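Long-range contacts in M32 carboxypeptidase (Pyrococcus furiosus, PDB 1KA2), which releases amino acids one at a time from the C-terminus of peptides as a cobalt-dependent metallocarboxypeptidase of broad specificity: residues Arg311-Val316 / Asp337-Phe342; Leu217-Lys222 / Glu317-Val322; Glu59-Pro64 / Arg92-Ala97. All coordinates share one frame; numbering follows the deposited sequence.

Contact 1 of 3, residues Arg311-Val316 / Asp337-Phe342; sequences RSKEFV and DVYLYF
Arg311 and Phe342 are joined by the single hydrogen bond between the segments: Arg311 NH1 donates to Phe342 O over 2.6 Å, with an N-H...O angle of 159°. The acceptor lies close to the guanidinium plane, NH1 tilted 29° from the carbonyl plane. An alanine in place of Arg311 would probably leave Phe342 O without this donor and Asn307 OD1 without its bond from NE. The Phe342 ring has Arg311 CA near its plane at the edge and Val338 CG1 3.9 Å above one face, offset toward the rim. Val316 divides its methyls, CG1 lying 3.9 Å from Val338 CB and CG2 4.0 Å from Phe342 CD2. Tyr339 turns its edge to Ser312 C and Lys313 N. Tyr339 CE1 also comes obliquely within 3.3 Å of Arg311 O. Lys313, bent at the CB-CG bond (chi2 63°), runs at a slant across the Tyr339 side chain, CD 3.6 Å from Tyr339 CD1; its NZ salt-bridges Glu336. The arrangement is an N-capped helix (Ser312 OG accepts from Phe315 N and also hydrogen-bonds Ile309 O) packed against helix 335-342, near but not touching the HEXXH metal site, the Arg311 side chain about 8 Å from that of His269.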
loop_
_atom_site.group_PDB
_atom_site.type_symbol
_atom_site.label_atom_id
_atom_site.label_comp_id
_atom_site.label_asym_id
_atom_site.label_seq_id
_atom_site.Cartn_x
_atom_site.Cartn_y
_atom_site.Cartn_z
ATOM N N ARG A 311 13.008 -29.804 1.207
ATOM C CA ARG A 311 13.826 -30.603 2.117
ATOM C C ARG A 311 14.341 -31.870 1.434
ATOM O O ARG A 311 14.947 -32.731 2.076
ATOM C CB ARG A 311 13.037 -30.971 3.387
ATOM C CG ARG A 311 12.732 -29.799 4.298
ATOM C CD ARG A 311 12.022 -30.275 5.551
ATOM N NE ARG A 311 11.335 -29.174 6.217
ATOM C CZ ARG A 311 11.894 -28.311 7.054
ATOM N NH1 ARG A 311 13.170 -28.402 7.362
ATOM N NH2 ARG A 311 11.164 -27.340 7.575
ATOM N N SER A 312 14.093 -31.975 0.129
ATOM C CA SER A 312 14.540 -33.131 -0.646
ATOM C C SER A 312 16.033 -33.003 -0.958
ATOM O O SER A 312 16.566 -31.893 -1.059
ATOM C CB SER A 312 13.752 -33.249 -1.959
ATOM O OG SER A 312 14.192 -32.294 -2.903
ATOM N N LYS A 313 16.705 -34.138 -1.118
ATOM C CA LYS A 313 18.137 -34.144 -1.410
ATOM C C LYS A 313 18.465 -33.363 -2.684
ATOM O O LYS A 313 19.483 -32.671 -2.761
ATOM C CB LYS A 313 18.608 -35.584 -1.550
ATOM C CG LYS A 313 20.093 -35.726 -1.728
ATOM C CD LYS A 313 20.787 -35.212 -0.499
ATOM C CE LYS A 313 22.276 -35.452 -0.541
ATOM N NZ LYS A 313 22.864 -35.081 0.768
ATOM N N GLU A 314 17.589 -33.480 -3.678
ATOM C CA GLU A 314 17.769 -32.796 -4.950
ATOM C C GLU A 314 17.772 -31.270 -4.823
ATOM O O GLU A 314 18.623 -30.591 -5.398
ATOM C CB GLU A 314 16.681 -33.223 -5.940
ATOM C CG GLU A 314 16.686 -34.686 -6.348
ATOM C CD GLU A 314 16.234 -35.622 -5.236
ATOM O OE1 GLU A 314 15.276 -35.282 -4.500
ATOM O OE2 GLU A 314 16.837 -36.706 -5.123
ATOM N N PHE A 315 16.817 -30.726 -4.075
ATOM C CA PHE A 315 16.758 -29.275 -3.893
ATOM C C PHE A 315 18.053 -28.818 -3.212
ATOM O O PHE A 315 18.594 -27.758 -3.511
ATOM C CB PHE A 315 15.534 -28.875 -3.041
ATOM C CG PHE A 315 15.363 -27.383 -2.897
ATOM C CD1 PHE A 315 14.843 -26.627 -3.944
ATOM C CD2 PHE A 315 15.796 -26.731 -1.746
ATOM C CE1 PHE A 315 14.769 -25.238 -3.855
ATOM C CE2 PHE A 315 15.728 -25.345 -1.640
ATOM C CZ PHE A 315 15.209 -24.592 -2.705
ATOM N N VAL A 316 18.567 -29.648 -2.313
ATOM C CA VAL A 316 19.800 -29.332 -1.603
ATOM C C VAL A 316 20.999 -29.269 -2.553
ATOM O O VAL A 316 21.858 -28.386 -2.424
ATOM C CB VAL A 316 20.079 -30.362 -0.475
ATOM C CG1 VAL A 316 21.549 -30.272 -0.031
ATOM C CG2 VAL A 316 19.119 -30.094 0.699
ATOM N N ASP A 337 25.599 -32.592 4.742
ATOM C CA ASP A 337 25.496 -31.827 5.974
ATOM C C ASP A 337 24.296 -30.899 5.875
ATOM O O ASP A 337 23.583 -30.683 6.851
ATOM C CB ASP A 337 26.764 -30.999 6.197
ATOM C CG ASP A 337 27.846 -31.768 6.930
ATOM O OD1 ASP A 337 29.026 -31.366 6.836
ATOM O OD2 ASP A 337 27.512 -32.760 7.612
ATOM N N VAL A 338 24.081 -30.347 4.686
ATOM C CA VAL A 338 22.960 -29.449 4.474
ATOM C C VAL A 338 21.688 -30.275 4.480
ATOM O O VAL A 338 20.666 -29.851 5.020
ATOM C CB VAL A 338 23.081 -28.681 3.132
ATOM C CG1 VAL A 338 21.879 -27.761 2.952
ATOM C CG2 VAL A 338 24.383 -27.861 3.111
ATOM N N TYR A 339 21.754 -31.465 3.890
ATOM C CA TYR A 339 20.588 -32.331 3.866
ATOM C C TYR A 339 20.128 -32.668 5.285
ATOM O O TYR A 339 18.991 -32.376 5.648
ATOM C CB TYR A 339 20.865 -33.637 3.122
ATOM C CG TYR A 339 19.634 -34.502 3.055
ATOM C CD1 TYR A 339 18.608 -34.214 2.157
ATOM C CD2 TYR A 339 19.449 -35.558 3.950
ATOM C CE1 TYR A 339 17.423 -34.954 2.153
ATOM C CE2 TYR A 339 18.266 -36.300 3.957
ATOM C CZ TYR A 339 17.259 -35.995 3.060
ATOM O OH TYR A 339 16.084 -36.720 3.070
ATOM N N LEU A 340 21.003 -33.284 6.082
ATOM C CA LEU A 340 20.655 -33.659 7.454
ATOM C C LEU A 340 20.126 -32.450 8.237
ATOM O O LEU A 340 19.201 -32.563 9.038
ATOM C CB LEU A 340 21.876 -34.265 8.167
ATOM C CG LEU A 340 22.430 -35.582 7.586
ATOM C CD1 LEU A 340 23.725 -35.954 8.297
ATOM C CD2 LEU A 340 21.399 -36.707 7.734
ATOM N N TYR A 341 20.726 -31.294 7.987
ATOM C CA TYR A 341 20.335 -30.046 8.630
ATOM C C TYR A 341 18.874 -29.730 8.285
ATOM O O TYR A 341 18.060 -29.474 9.175
ATOM C CB TYR A 341 21.281 -28.945 8.140
ATOM C CG TYR A 341 20.921 -27.530 8.504
ATOM C CD1 TYR A 341 20.556 -27.186 9.807
ATOM C CD2 TYR A 341 21.001 -26.515 7.549
ATOM C CE1 TYR A 341 20.279 -25.866 10.149
ATOM C CE2 TYR A 341 20.729 -25.193 7.876
ATOM C CZ TYR A 341 20.370 -24.872 9.178
ATOM O OH TYR A 341 20.119 -23.556 9.499
ATOM N N PHE A 342 18.542 -29.786 6.996
ATOM C CA PHE A 342 17.185 -29.502 6.524
ATOM C C PHE A 342 16.137 -30.522 6.968
ATOM O O PHE A 342 14.942 -30.275 6.842
ATOM C CB PHE A 342 17.160 -29.450 4.990
ATOM C CG PHE A 342 17.521 -28.110 4.402
ATOM C CD1 PHE A 342 18.365 -27.235 5.072
ATOM C CD2 PHE A 342 17.043 -27.747 3.144
ATOM C CE1 PHE A 342 18.729 -26.024 4.500
ATOM C CE2 PHE A 342 17.402 -26.538 2.563
ATOM C CZ PHE A 342 18.247 -25.676 3.245
#

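Contact 2 of 3, residues Leu217-Lys222 / Glu317-Val322; sequences LWILQK and ELIYPV
Trp218 spreads one face of its indole over Val322, whose CG2 lies over the six-membered ring. The opposite face is backed from within its own helix by Lys222 CG, 3.6 Å above the plane and displaced toward the rim, so that the ring is held between two aliphatic groups. The CA-CB bond of Trp218 already points to helix 313-326, and chi1 of -173° sets CG anti to the backbone N. The far rim of the indole reaches two more residues there. CZ3 meets Ile319 CD1 at 3.3 Å, edge-on and in the ring plane, while CH2 lies 3.8 Å from Leu318 CD1 and comes obliquely within 3.2 Å of Leu318 O. That carbonyl stands where the helix is kinked: Pro321 has no N-H to give, and Val322 N makes a weak bond to Ile319 O instead of reaching back to Leu318 O. Beside the indole, Ile219 and Ile319 cross at about a right angle. Ile219 CD1 touches Ile319 CG2 at 3.7 Å, and Ile219 CG1 approaches Ile319 CD1 at 3.8 Å. Ile219 also packs on Ile264 of helix 261-278, which joins this interface to the helix that carries the HEXXH motif; its side chain stays about 11 Å from that of His269. The short axes run closer to antiparallel than to parallel, at 142°, and stay 10.9 Å apart, a separation bridged by the bulky indole and the branched side chains. No hydrogen bond or salt bridge crosses between the segments. The 281 Å² buried here is apolar packing, consistent with dispersion and the exclusion of water, with the fit probably set by shape.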
loop_
_atom_site.group_PDB
_atom_site.type_symbol
_atom_site.label_atom_id
_atom_site.label_comp_id
_atom_site.label_asym_id
_atom_site.label_seq_id
_atom_site.Cartn_x
_atom_site.Cartn_y
_atom_site.Cartn_z
ATOM N N LEU A 217 16.819 -14.814 -3.380
ATOM C CA LEU A 217 16.548 -14.238 -4.701
ATOM C C LEU A 217 16.841 -15.260 -5.812
ATOM O O LEU A 217 16.048 -15.436 -6.742
ATOM C CB LEU A 217 17.418 -12.996 -4.933
ATOM C CG LEU A 217 16.895 -11.888 -5.864
ATOM C CD1 LEU A 217 18.091 -11.170 -6.522
ATOM C CD2 LEU A 217 15.976 -12.464 -6.935
ATOM N N TRP A 218 17.990 -15.925 -5.701
ATOM C CA TRP A 218 18.409 -16.916 -6.683
ATOM C C TRP A 218 17.420 -18.074 -6.755
ATOM O O TRP A 218 17.100 -18.562 -7.840
ATOM C CB TRP A 218 19.786 -17.467 -6.316
ATOM C CG TRP A 218 20.386 -18.387 -7.348
ATOM C CD1 TRP A 218 21.162 -18.025 -8.416
ATOM C CD2 TRP A 218 20.310 -19.819 -7.375
ATOM N NE1 TRP A 218 21.581 -19.140 -9.098
ATOM C CE2 TRP A 218 21.078 -20.255 -8.483
ATOM C CE3 TRP A 218 19.676 -20.775 -6.572
ATOM C CZ2 TRP A 218 21.228 -21.610 -8.808
ATOM C CZ3 TRP A 218 19.823 -22.124 -6.894
ATOM C CH2 TRP A 218 20.597 -22.528 -8.004
ATOM N N ILE A 219 16.948 -18.523 -5.599
ATOM C CA ILE A 219 16.002 -19.627 -5.577
ATOM C C ILE A 219 14.678 -19.209 -6.217
ATOM O O ILE A 219 14.101 -19.955 -7.017
ATOM C CB ILE A 219 15.751 -20.122 -4.137
ATOM C CG1 ILE A 219 17.035 -20.745 -3.586
ATOM C CG2 ILE A 219 14.597 -21.125 -4.115
ATOM C CD1 ILE A 219 16.910 -21.294 -2.174
ATOM N N LEU A 220 14.193 -18.016 -5.889
ATOM C CA LEU A 220 12.933 -17.584 -6.475
ATOM C C LEU A 220 13.018 -17.453 -8.002
ATOM O O LEU A 220 12.051 -17.754 -8.699
ATOM C CB LEU A 220 12.460 -16.283 -5.828
ATOM C CG LEU A 220 11.944 -16.468 -4.390
ATOM C CD1 LEU A 220 11.530 -15.122 -3.820
ATOM C CD2 LEU A 220 10.758 -17.437 -4.374
ATOM N N GLN A 221 14.164 -17.025 -8.528
ATOM C CA GLN A 221 14.310 -16.913 -9.982
ATOM C C GLN A 221 14.386 -18.323 -10.576
ATOM O O GLN A 221 13.942 -18.559 -11.703
ATOM C CB GLN A 221 15.568 -16.126 -10.341
ATOM C CG GLN A 221 15.714 -14.838 -9.547
ATOM C CD GLN A 221 16.917 -13.998 -9.977
ATOM O OE1 GLN A 221 16.753 -12.985 -10.648
ATOM N NE2 GLN A 221 18.117 -14.414 -9.601
ATOM N N LYS A 222 14.933 -19.267 -9.814
ATOM C CA LYS A 222 15.013 -20.637 -10.290
ATOM C C LYS A 222 13.619 -21.229 -10.372
ATOM O O LYS A 222 13.354 -22.086 -11.214
ATOM C CB LYS A 222 15.902 -21.477 -9.373
ATOM C CG LYS A 222 17.375 -21.255 -9.627
ATOM C CD LYS A 222 17.713 -21.549 -11.083
ATOM C CE LYS A 222 19.125 -21.105 -11.417
ATOM N NZ LYS A 222 19.444 -21.329 -12.856
ATOM N N GLU A 317 21.072 -30.224 -3.482
ATOM C CA GLU A 317 22.168 -30.261 -4.455
ATOM C C GLU A 317 22.080 -29.056 -5.377
ATOM O O GLU A 317 23.090 -28.459 -5.713
ATOM C CB GLU A 317 22.122 -31.541 -5.291
ATOM C CG GLU A 317 22.429 -32.803 -4.512
ATOM C CD GLU A 317 22.189 -34.073 -5.318
ATOM O OE1 GLU A 317 22.418 -35.175 -4.766
ATOM O OE2 GLU A 317 21.773 -33.959 -6.492
ATOM N N LEU A 318 20.861 -28.697 -5.762
ATOM C CA LEU A 318 20.614 -27.556 -6.639
ATOM C C LEU A 318 21.060 -26.213 -6.070
ATOM O O LEU A 318 21.595 -25.367 -6.787
ATOM C CB LEU A 318 19.119 -27.475 -6.957
ATOM C CG LEU A 318 18.670 -26.171 -7.630
ATOM C CD1 LEU A 318 19.363 -26.035 -8.992
ATOM C CD2 LEU A 318 17.142 -26.167 -7.767
ATOM N N ILE A 319 20.820 -26.022 -4.778
ATOM C CA ILE A 319 21.157 -24.771 -4.100
ATOM C C ILE A 319 22.549 -24.774 -3.462
ATOM O O ILE A 319 23.128 -23.711 -3.182
ATOM C CB ILE A 319 20.124 -24.471 -2.988
ATOM C CG1 ILE A 319 18.717 -24.793 -3.487
ATOM C CG2 ILE A 319 20.202 -23.007 -2.566
ATOM C CD1 ILE A 319 18.339 -24.131 -4.793
ATOM N N TYR A 320 23.083 -25.972 -3.239
ATOM C CA TYR A 320 24.387 -26.130 -2.605
ATOM C C TYR A 320 25.457 -25.159 -3.114
ATOM O O TYR A 320 26.091 -24.455 -2.326
ATOM C CB TYR A 320 24.885 -27.578 -2.756
ATOM C CG TYR A 320 26.180 -27.826 -2.031
ATOM C CD1 TYR A 320 26.246 -27.722 -0.643
ATOM C CD2 TYR A 320 27.355 -28.099 -2.732
ATOM C CE1 TYR A 320 27.445 -27.877 0.030
ATOM C CE2 TYR A 320 28.567 -28.257 -2.066
ATOM C CZ TYR A 320 28.603 -28.142 -0.684
ATOM O OH TYR A 320 29.790 -28.283 -0.002
ATOM N N PRO A 321 25.673 -25.105 -4.437
ATOM C CA PRO A 321 26.698 -24.181 -4.934
ATOM C C PRO A 321 26.449 -22.717 -4.565
ATOM O O PRO A 321 27.390 -21.972 -4.280
ATOM C CB PRO A 321 26.703 -24.438 -6.446
ATOM C CG PRO A 321 25.347 -25.029 -6.721
ATOM C CD PRO A 321 25.103 -25.909 -5.531
ATOM N N VAL A 322 25.181 -22.320 -4.557
ATOM C CA VAL A 322 24.806 -20.954 -4.223
ATOM C C VAL A 322 25.094 -20.652 -2.759
ATOM O O VAL A 322 25.482 -19.535 -2.407
ATOM C CB VAL A 322 23.320 -20.713 -4.502
ATOM C CG1 VAL A 322 22.940 -19.291 -4.124
ATOM C CG2 VAL A 322 23.040 -20.968 -5.974
#

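Contact 3 of 3, residues Glu59-Pro64 / Arg92-Ala97; sequences ELLLHP and RSIRIA
Neither segment brings an aromatic ring to the contact between them, where Leu61 and Leu62 meet Ser93, Ile94 and Ala97; the Arg92 guanidinium has Ile96 CD1 over one face, but this pairing stays within the helix and takes no part in the contact, and Arg92 NH1 forms a salt bridge with Asp161. The contact itself is made by aliphatic branches. Leu61, its CG anti to the backbone N (chi1 -175°), sends CD2 to Ser93 CB at 3.9 Å and to Ala97 CB at 4.0 Å. Its CG lies 4.1 Å from Ile94 CG1, the two side chains crossing at a slant. The same Ile94 CG1 also comes within 3.8 Å of Leu61 O. Leu62 closes the other end: CD1 presses on Ala97 CB at 3.4 Å, tighter than usual for two carbons, and CD2 lies 4.0 Å from Ala97 O. Leu62 is the first residue to leave helical geometry after helix 43-61, and His63 then N-caps the next helix through ND1 to Glu65 N. Nearby, Glu59 forms a salt bridge with Arg19 of the second subunit. The end of helix 43-61 thus packs on helix 81-99, while Ile94 continues onto Phe66, Val67 and Val70 of helix 64-74 and Leu61 onto Ile20 of helix 8-36.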
loop_
_atom_site.group_PDB
_atom_site.type_symbol
_atom_site.label_atom_id
_atom_site.label_comp_id
_atom_site.label_asym_id
_atom_site.label_seq_id
_atom_site.Cartn_x
_atom_site.Cartn_y
_atom_site.Cartn_z
ATOM N N GLU A 59 -21.415 -4.447 5.004
ATOM C CA GLU A 59 -22.651 -3.761 4.676
ATOM C C GLU A 59 -23.044 -4.014 3.222
ATOM O O GLU A 59 -24.207 -4.276 2.925
ATOM C CB GLU A 59 -22.489 -2.264 4.924
ATOM C CG GLU A 59 -23.756 -1.460 4.736
ATOM C CD GLU A 59 -23.563 0.011 5.057
ATOM O OE1 GLU A 59 -23.248 0.333 6.230
ATOM O OE2 GLU A 59 -23.727 0.840 4.131
ATOM N N LEU A 60 -22.066 -3.944 2.322
ATOM C CA LEU A 60 -22.316 -4.161 0.896
ATOM C C LEU A 60 -22.686 -5.616 0.589
ATOM O O LEU A 60 -23.539 -5.891 -0.257
ATOM C CB LEU A 60 -21.077 -3.763 0.078
ATOM C CG LEU A 60 -20.686 -2.280 0.014
ATOM C CD1 LEU A 60 -19.393 -2.114 -0.778
ATOM C CD2 LEU A 60 -21.795 -1.479 -0.644
ATOM N N LEU A 61 -22.035 -6.551 1.270
ATOM C CA LEU A 61 -22.313 -7.959 1.050
ATOM C C LEU A 61 -23.734 -8.319 1.468
ATOM O O LEU A 61 -24.361 -9.196 0.872
ATOM C CB LEU A 61 -21.326 -8.823 1.838
ATOM C CG LEU A 61 -21.421 -10.334 1.615
ATOM C CD1 LEU A 61 -21.032 -10.652 0.168
ATOM C CD2 LEU A 61 -20.499 -11.060 2.584
ATOM N N LEU A 62 -24.249 -7.639 2.486
ATOM C CA LEU A 62 -25.588 -7.937 2.974
ATOM C C LEU A 62 -26.670 -6.957 2.527
ATOM O O LEU A 62 -27.766 -6.944 3.077
ATOM C CB LEU A 62 -25.569 -8.047 4.503
ATOM C CG LEU A 62 -25.077 -9.365 5.118
ATOM C CD1 LEU A 62 -23.783 -9.803 4.469
ATOM C CD2 LEU A 62 -24.890 -9.186 6.622
ATOM N N HIS A 63 -26.371 -6.139 1.526
ATOM C CA HIS A 63 -27.365 -5.195 1.034
ATOM C C HIS A 63 -28.511 -6.008 0.418
ATOM O O HIS A 63 -28.273 -6.997 -0.269
ATOM C CB HIS A 63 -26.741 -4.277 -0.017
ATOM C CG HIS A 63 -27.597 -3.105 -0.375
ATOM N ND1 HIS A 63 -28.799 -3.235 -1.035
ATOM C CD2 HIS A 63 -27.440 -1.783 -0.129
ATOM C CE1 HIS A 63 -29.348 -2.041 -1.179
ATOM N NE2 HIS A 63 -28.545 -1.144 -0.638
ATOM N N PRO A 64 -29.771 -5.607 0.662
ATOM C CA PRO A 64 -30.923 -6.334 0.109
ATOM C C PRO A 64 -30.782 -6.663 -1.381
ATOM O O PRO A 64 -31.072 -7.781 -1.814
ATOM C CB PRO A 64 -32.088 -5.390 0.387
ATOM C CG PRO A 64 -31.673 -4.730 1.669
ATOM C CD PRO A 64 -30.213 -4.425 1.422
ATOM N N ARG A 92 -22.465 -18.885 0.679
ATOM C CA ARG A 92 -21.763 -19.213 1.918
ATOM C C ARG A 92 -21.324 -17.950 2.669
ATOM O O ARG A 92 -21.369 -17.906 3.905
ATOM C CB ARG A 92 -20.547 -20.080 1.610
ATOM C CG ARG A 92 -19.658 -20.396 2.803
ATOM C CD ARG A 92 -18.425 -21.183 2.372
ATOM N NE ARG A 92 -17.344 -21.086 3.350
ATOM C CZ ARG A 92 -17.253 -21.803 4.467
ATOM N NH1 ARG A 92 -18.182 -22.703 4.773
ATOM N NH2 ARG A 92 -16.229 -21.601 5.287
ATOM N N SER A 93 -20.910 -16.921 1.930
ATOM C CA SER A 93 -20.469 -15.677 2.553
ATOM C C SER A 93 -21.621 -14.918 3.180
ATOM O O SER A 93 -21.535 -14.494 4.330
ATOM C CB SER A 93 -19.783 -14.771 1.536
ATOM O OG SER A 93 -18.586 -15.343 1.059
ATOM N N ILE A 94 -22.692 -14.724 2.413
ATOM C CA ILE A 94 -23.857 -14.011 2.914
ATOM C C ILE A 94 -24.402 -14.755 4.122
ATOM O O ILE A 94 -24.811 -14.142 5.104
ATOM C CB ILE A 94 -24.950 -13.907 1.840
ATOM C CG1 ILE A 94 -24.485 -12.951 0.739
ATOM C CG2 ILE A 94 -26.276 -13.455 2.467
ATOM C CD1 ILE A 94 -25.447 -12.845 -0.437
ATOM N N ARG A 95 -24.386 -16.079 4.042
ATOM C CA ARG A 95 -24.864 -16.918 5.130
ATOM C C ARG A 95 -24.005 -16.677 6.367
ATOM O O ARG A 95 -24.508 -16.278 7.416
ATOM C CB ARG A 95 -24.797 -18.400 4.734
ATOM C CG ARG A 95 -25.763 -19.284 5.518
ATOM C CD ARG A 95 -25.564 -20.775 5.256
ATOM N NE ARG A 95 -24.480 -21.339 6.061
ATOM C CZ ARG A 95 -24.507 -21.439 7.388
ATOM N NH1 ARG A 95 -25.565 -21.014 8.072
ATOM N NH2 ARG A 95 -23.474 -21.965 8.033
ATOM N N ILE A 96 -22.703 -16.907 6.244
ATOM C CA ILE A 96 -21.800 -16.707 7.370
ATOM C C ILE A 96 -21.899 -15.300 7.930
ATOM O O ILE A 96 -21.947 -15.114 9.140
ATOM C CB ILE A 96 -20.345 -16.942 6.972
ATOM C CG1 ILE A 96 -20.161 -18.371 6.481
ATOM C CG2 ILE A 96 -19.444 -16.666 8.161
ATOM C CD1 ILE A 96 -18.796 -18.621 5.884
ATOM N N ALA A 97 -21.927 -14.309 7.047
ATOM C CA ALA A 97 -22.007 -12.919 7.468
ATOM C C ALA A 97 -23.263 -12.572 8.270
ATOM O O ALA A 97 -23.201 -11.772 9.199
ATOM C CB ALA A 97 -21.893 -12.004 6.255
#

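Contacts 1 and 2 are neighbours, their centres 13 Å apart, and both draw on helix 313-326: its start meets helix 335-342, and its next turns meet helix 209-223. They touch directly, Phe315 CZ lying 3.7 Å from Ile219 CD1, and along the chain their segments alternate. Both segments of contact 3 precede those of contacts 1 and 2, and it lies across the molecule from them, its centre about 47 Å from that of contact 1 and 45 Å from that of contact 2. The first two thus form one helical cluster flanking the metal-binding helix 261-278, while the third lies between helices 43-61 and 81-99, far from them and near the other subunit.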